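Local coordinates for rifin (Plasmodium falciparum, PDB 7JZI), which probably serves as a variant surface antigen of the malaria parasite, displayed on infected red blood cells, where relatives in the RIFIN family engage inhibitory immune receptors, at residues L34-D37 against I43-S46; E66-C71 against V99-A104. One frame throughout, in Å; residues are numbered along the deposited sequence.

Interaction 1 (L34-D37 against I43-S46); sequences LKVD and IFNS
Phe-44 carries CG anti to its own nitrogen (chi1 169°), and Val-36 holds CG1 in the same relation to its nitrogen (chi1 177°); with those two settings the base of the aromatic side chain and one valine methyl face each other. The element is a helix-loop-helix turn in a helical fragment from the C-terminal half of the rifin, probably its variable region: residues 34-37 belong to the loop that leaves helix 8-33, and residues 43-46 open the short helix 43-50. Lys-35, with its positive phi, breaks the helical run just before the contact. The backbones come nearest at Val-36 and Phe-44, whose CA atoms are 5.8 Å apart.

It is the CG1 branch of Val-36 that does the touching, 3.5 Å from Phe-44 CB, so the valine meets the root of the phenylalanine rather than its ring. The backbone closes on the same carbon, with Val-36 O at 3.4 Å from Phe-44 CB.

Further out, Asp-37 lies along the CD1-CE1 side of the ring. Phe-44 CD1 lies 4.1 Å from Asp-37 CA, and the carboxylate comes in obliquely, its plane turned 57° from that of the ring. No hydrogen bond joins the two segments; the contact between them is van der Waals. Burial is uneven: Val-36 is enclosed and also touches Ile-63 of helix 56-70, Phe-44 is partly open, and Asp-37 lies at the surface, where its charge is probably solvated. The start of the helix has a polar link of its own, since Ser-46 OG gives a hydrogen bond of 2.8 Å to Ile-43 O, one turn back. On the loop side, the carboxylate makes its nearest approach to the ring through Asp-37 OD1, 3.8 Å from Phe-44 CE1.

Interaction 2 (E66-C71 against V99-A104); sequences EMNEVC and VKQKDA. With PT (platinum (II) ion), chain E.
In this helical rifin fragment the last turn of helix 56-70 lies across from the first turn of helix 101-127, with Lys-100 at the N-cap position of the latter, and side chains span the space between them. Gln-101 bridges the gap. Its chain runs out fully extended (chi1 180°, chi2 176°), which carries the amide across to Met-67 and Asn-68, although the nearest CA atoms, of Asn-68 and Gln-101, are 9.0 Å apart. The amide end of Gln-101 comes beside Met-67, whose SD is 4.0 Å from Gln-101 CD, the two side chains crossing at a slant. Asn-68 slides by in the opposite direction, its ND2 3.5 Å from Gln-101 CD, and the two amide planes stand 79° apart, nearly perpendicular.

Arg-85 of helix 84-88 touches both Asn-68 and Gln-101, while an aromatic side chain of the other protein packs on Gln-101, placing this contact beside the intermolecular interface. Cys-71, just past the helix end, is tied by a disulfide to Cys-82. At the other segment, a platinum(II) ion, probably a heavy-atom soak, is shared by Met-98 and Lys-100, whose NZ binds it at 2.3 Å.

Overall arrangement
From the N terminus, the chain runs along helix 8-33 and turns; interaction 1 closes that turn over five intervening residues at the start of helix 43-50. Helix 56-70 follows, and interaction 2 then joins its end to the start of helix 101-127, closing a longer loop of 27 residues that includes helix 84-88. The two loops are in series, neither nested nor crossed, with centres about 15 Å apart. They nevertheless touch: Ile-43 CD1 lies 3.8 Å from Glu-66 OE1. Ser-41 adds a link, its OG hydrogen-bonded to Glu-66 OE1 and weakly to Ile-43 N. Leu-34 also reaches Val-108 and Leu-109, packing the loop after helix 8-33 on helix 101-127 beyond the turn used in interaction 2.

Interaction 1 (L34-D37 against I43-S46)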
loop_
_atom_site.group_PDB
_atom_site.type_symbol
_atom_site.label_atom_id
_atom_site.label_comp_id
_atom_site.label_asym_id
_atom_site.label_seq_id
_atom_site.Cartn_x
_atom_site.Cartn_y
_atom_site.Cartn_z
ATOM N N LEU B 34 2.093 12.223 -0.439
ATOM C CA LEU B 34 1.616 10.852 -0.254
ATOM C C LEU B 34 0.176 10.776 0.244
ATOM O O LEU B 34 -0.347 9.667 0.424
ATOM C CB LEU B 34 2.522 10.141 0.757
ATOM C CG LEU B 34 3.980 9.894 0.359
ATOM C CD1 LEU B 34 4.536 8.702 1.100
ATOM C CD2 LEU B 34 4.106 9.686 -1.149
ATOM N N LYS B 35 -0.431 11.934 0.526
ATOM C CA LYS B 35 -1.728 12.081 1.201
ATOM C C LYS B 35 -1.767 11.422 2.575
ATOM O O LYS B 35 -2.758 10.782 2.947
ATOM C CB LYS B 35 -2.961 11.618 0.439
ATOM C CG LYS B 35 -3.461 12.433 -0.732
ATOM C CD LYS B 35 -3.614 11.673 -2.015
ATOM C CE LYS B 35 -4.580 12.616 -2.853
ATOM N NZ LYS B 35 -5.514 11.911 -3.708
ATOM N N VAL B 36 -0.681 11.516 3.334
ATOM C CA VAL B 36 -0.778 11.151 4.735
ATOM C C VAL B 36 -1.865 12.002 5.416
ATOM O O VAL B 36 -2.408 11.615 6.454
ATOM C CB VAL B 36 0.613 11.326 5.364
ATOM C CG1 VAL B 36 0.589 11.035 6.841
ATOM C CG2 VAL B 36 1.623 10.440 4.662
ATOM N N ASP B 37 -2.226 13.144 4.817
ATOM C CA ASP B 37 -3.436 13.928 5.098
ATOM C C ASP B 37 -4.771 13.177 5.212
ATOM O O ASP B 37 -5.601 13.501 6.075
ATOM C CB ASP B 37 -3.480 15.069 4.072
ATOM C CG ASP B 37 -4.383 16.201 4.496
ATOM O OD1 ASP B 37 -3.933 17.202 5.095
ATOM O OD2 ASP B 37 -5.499 16.188 3.921
ATOM N N ILE B 43 -2.284 10.162 12.128
ATOM C CA ILE B 43 -0.832 10.120 12.262
ATOM C C ILE B 43 -0.209 11.415 11.762
ATOM O O ILE B 43 0.751 11.927 12.350
ATOM C CB ILE B 43 -0.260 8.893 11.535
ATOM C CG1 ILE B 43 -0.839 7.616 12.137
ATOM C CG2 ILE B 43 1.228 8.875 11.680
ATOM C CD1 ILE B 43 -0.536 6.362 11.344
ATOM N N PHE B 44 -0.739 11.965 10.671
ATOM C CA PHE B 44 -0.161 13.174 10.094
ATOM C C PHE B 44 -0.224 14.333 11.080
ATOM O O PHE B 44 0.772 15.034 11.295
ATOM C CB PHE B 44 -0.887 13.528 8.796
ATOM C CG PHE B 44 -0.552 14.893 8.261
ATOM C CD1 PHE B 44 -1.521 15.883 8.209
ATOM C CD2 PHE B 44 0.726 15.189 7.814
ATOM C CE1 PHE B 44 -1.226 17.144 7.723
ATOM C CE2 PHE B 44 1.027 16.448 7.319
ATOM C CZ PHE B 44 0.051 17.428 7.276
ATOM N N ASN B 45 -1.432 14.619 11.554
ATOM C CA ASN B 45 -1.589 15.770 12.467
ATOM C C ASN B 45 -0.675 15.514 13.660
ATOM O O ASN B 45 -0.054 16.461 14.148
ATOM C CB ASN B 45 -3.054 16.000 12.832
ATOM C CG ASN B 45 -3.835 16.680 11.730
ATOM O OD1 ASN B 45 -3.257 17.333 10.865
ATOM N ND2 ASN B 45 -5.150 16.546 11.759
ATOM N N SER B 46 -0.581 14.261 14.091
ATOM C CA SER B 46 0.218 13.998 15.308
ATOM C C SER B 46 1.667 14.373 15.036
ATOM O O SER B 46 2.279 15.018 15.896
ATOM C CB SER B 46 0.112 12.569 15.741
ATOM O OG SER B 46 1.128 11.777 15.146
#

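Interaction 2 (E66-C71 against V99-A104)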
loop_
_atom_site.group_PDB
_atom_site.type_symbol
_atom_site.label_atom_id
_atom_site.label_comp_id
_atom_site.label_asym_id
_atom_site.label_seq_id
_atom_site.Cartn_x
_atom_site.Cartn_y
_atom_site.Cartn_z
ATOM N N GLU B 66 -1.649 1.044 7.786
ATOM C CA GLU B 66 -2.924 1.685 7.513
ATOM C C GLU B 66 -3.286 1.570 6.045
ATOM O O GLU B 66 -4.406 1.158 5.714
ATOM C CB GLU B 66 -2.886 3.150 7.919
ATOM C CG GLU B 66 -4.228 3.832 7.761
ATOM C CD GLU B 66 -4.583 4.659 8.965
ATOM O OE1 GLU B 66 -3.684 4.844 9.809
ATOM O OE2 GLU B 66 -5.740 5.134 9.059
ATOM N N MET B 67 -2.326 1.833 5.148
ATOM C CA MET B 67 -2.670 1.815 3.733
ATOM C C MET B 67 -3.157 0.437 3.327
ATOM O O MET B 67 -4.197 0.320 2.663
ATOM C CB MET B 67 -1.475 2.255 2.887
ATOM C CG MET B 67 -1.864 2.771 1.509
ATOM S SD MET B 67 -0.494 3.390 0.501
ATOM C CE MET B 67 0.446 4.293 1.720
ATOM N N ASN B 68 -2.495 -0.588 3.854
ATOM C CA ASN B 68 -2.883 -1.981 3.536
ATOM C C ASN B 68 -4.345 -2.157 3.953
ATOM O O ASN B 68 -5.105 -2.706 3.148
ATOM C CB ASN B 68 -1.920 -3.004 4.132
ATOM C CG ASN B 68 -0.587 -3.051 3.420
ATOM O OD1 ASN B 68 0.329 -3.738 3.859
ATOM N ND2 ASN B 68 -0.468 -2.328 2.320
ATOM N N GLU B 69 -4.726 -1.726 5.161
ATOM C CA GLU B 69 -6.098 -1.936 5.605
ATOM C C GLU B 69 -7.087 -1.153 4.758
ATOM O O GLU B 69 -8.175 -1.656 4.457
ATOM C CB GLU B 69 -6.279 -1.544 7.071
ATOM C CG GLU B 69 -7.636 -1.961 7.604
ATOM C CD GLU B 69 -8.005 -1.303 8.912
ATOM O OE1 GLU B 69 -7.085 -0.962 9.676
ATOM O OE2 GLU B 69 -9.213 -1.104 9.167
ATOM N N VAL B 70 -6.737 0.070 4.356
ATOM C CA VAL B 70 -7.761 0.923 3.761
ATOM C C VAL B 70 -7.817 0.795 2.249
ATOM O O VAL B 70 -8.759 1.301 1.625
ATOM C CB VAL B 70 -7.589 2.409 4.129
ATOM C CG1 VAL B 70 -8.105 2.687 5.542
ATOM C CG2 VAL B 70 -6.158 2.858 3.945
ATOM N N CYS B 71 -6.872 0.058 1.687
ATOM C CA CYS B 71 -6.797 -0.014 0.214
ATOM C C CYS B 71 -7.015 -1.471 -0.199
ATOM O O CYS B 71 -6.842 -1.767 -1.380
ATOM C CB CYS B 71 -5.498 0.593 -0.293
ATOM S SG CYS B 71 -5.412 2.388 -0.089
ATOM N N VAL B 99 7.747 -5.446 -5.705
ATOM C CA VAL B 99 8.290 -4.268 -5.050
ATOM C C VAL B 99 7.466 -4.036 -3.796
ATOM O O VAL B 99 6.254 -3.815 -3.884
ATOM C CB VAL B 99 8.282 -3.038 -5.973
ATOM C CG1 VAL B 99 6.943 -2.889 -6.668
ATOM C CG2 VAL B 99 8.618 -1.783 -5.170
ATOM N N LYS B 100 8.102 -4.126 -2.632
ATOM C CA LYS B 100 7.350 -4.062 -1.389
ATOM C C LYS B 100 6.901 -2.638 -1.097
ATOM O O LYS B 100 7.651 -1.676 -1.296
ATOM C CB LYS B 100 8.192 -4.581 -0.220
ATOM C CG LYS B 100 8.655 -6.031 -0.346
ATOM C CD LYS B 100 7.462 -6.972 -0.181
ATOM C CE LYS B 100 7.613 -8.273 -0.953
ATOM N NZ LYS B 100 6.406 -9.124 -0.754
ATOM N N GLN B 101 5.659 -2.486 -0.654
ATOM C CA GLN B 101 5.122 -1.126 -0.413
ATOM C C GLN B 101 5.962 -0.445 0.662
ATOM O O GLN B 101 6.381 0.693 0.439
ATOM C CB GLN B 101 3.645 -1.220 -0.042
ATOM C CG GLN B 101 2.975 0.112 0.239
ATOM C CD GLN B 101 1.509 -0.125 0.488
ATOM O OE1 GLN B 101 0.922 0.412 1.419
ATOM N NE2 GLN B 101 0.914 -0.971 -0.332
ATOM N N LYS B 102 6.202 -1.124 1.780
ATOM C CA LYS B 102 6.929 -0.472 2.860
ATOM C C LYS B 102 8.284 0.022 2.382
ATOM O O LYS B 102 8.733 1.098 2.793
ATOM C CB LYS B 102 7.068 -1.440 4.040
ATOM C CG LYS B 102 7.948 -0.997 5.211
ATOM C CD LYS B 102 9.376 -1.502 5.090
ATOM C CE LYS B 102 10.166 -1.192 6.348
ATOM N NZ LYS B 102 10.788 0.155 6.309
ATOM N N ASP B 103 8.928 -0.721 1.482
ATOM C CA ASP B 103 10.216 -0.274 0.969
ATOM C C ASP B 103 10.058 0.978 0.117
ATOM O O ASP B 103 10.860 1.911 0.229
ATOM C CB ASP B 103 10.888 -1.394 0.177
ATOM C CG ASP B 103 11.605 -2.385 1.073
ATOM O OD1 ASP B 103 11.947 -2.020 2.221
ATOM O OD2 ASP B 103 11.821 -3.532 0.631
ATOM N N ALA B 104 9.008 1.035 -0.707
ATOM C CA ALA B 104 8.768 2.225 -1.517
ATOM C C ALA B 104 8.447 3.433 -0.646
ATOM O O ALA B 104 8.919 4.545 -0.914
ATOM C CB ALA B 104 7.635 1.964 -2.508
HETATM PT PT PT E . 7.601 -10.344 -2.253
#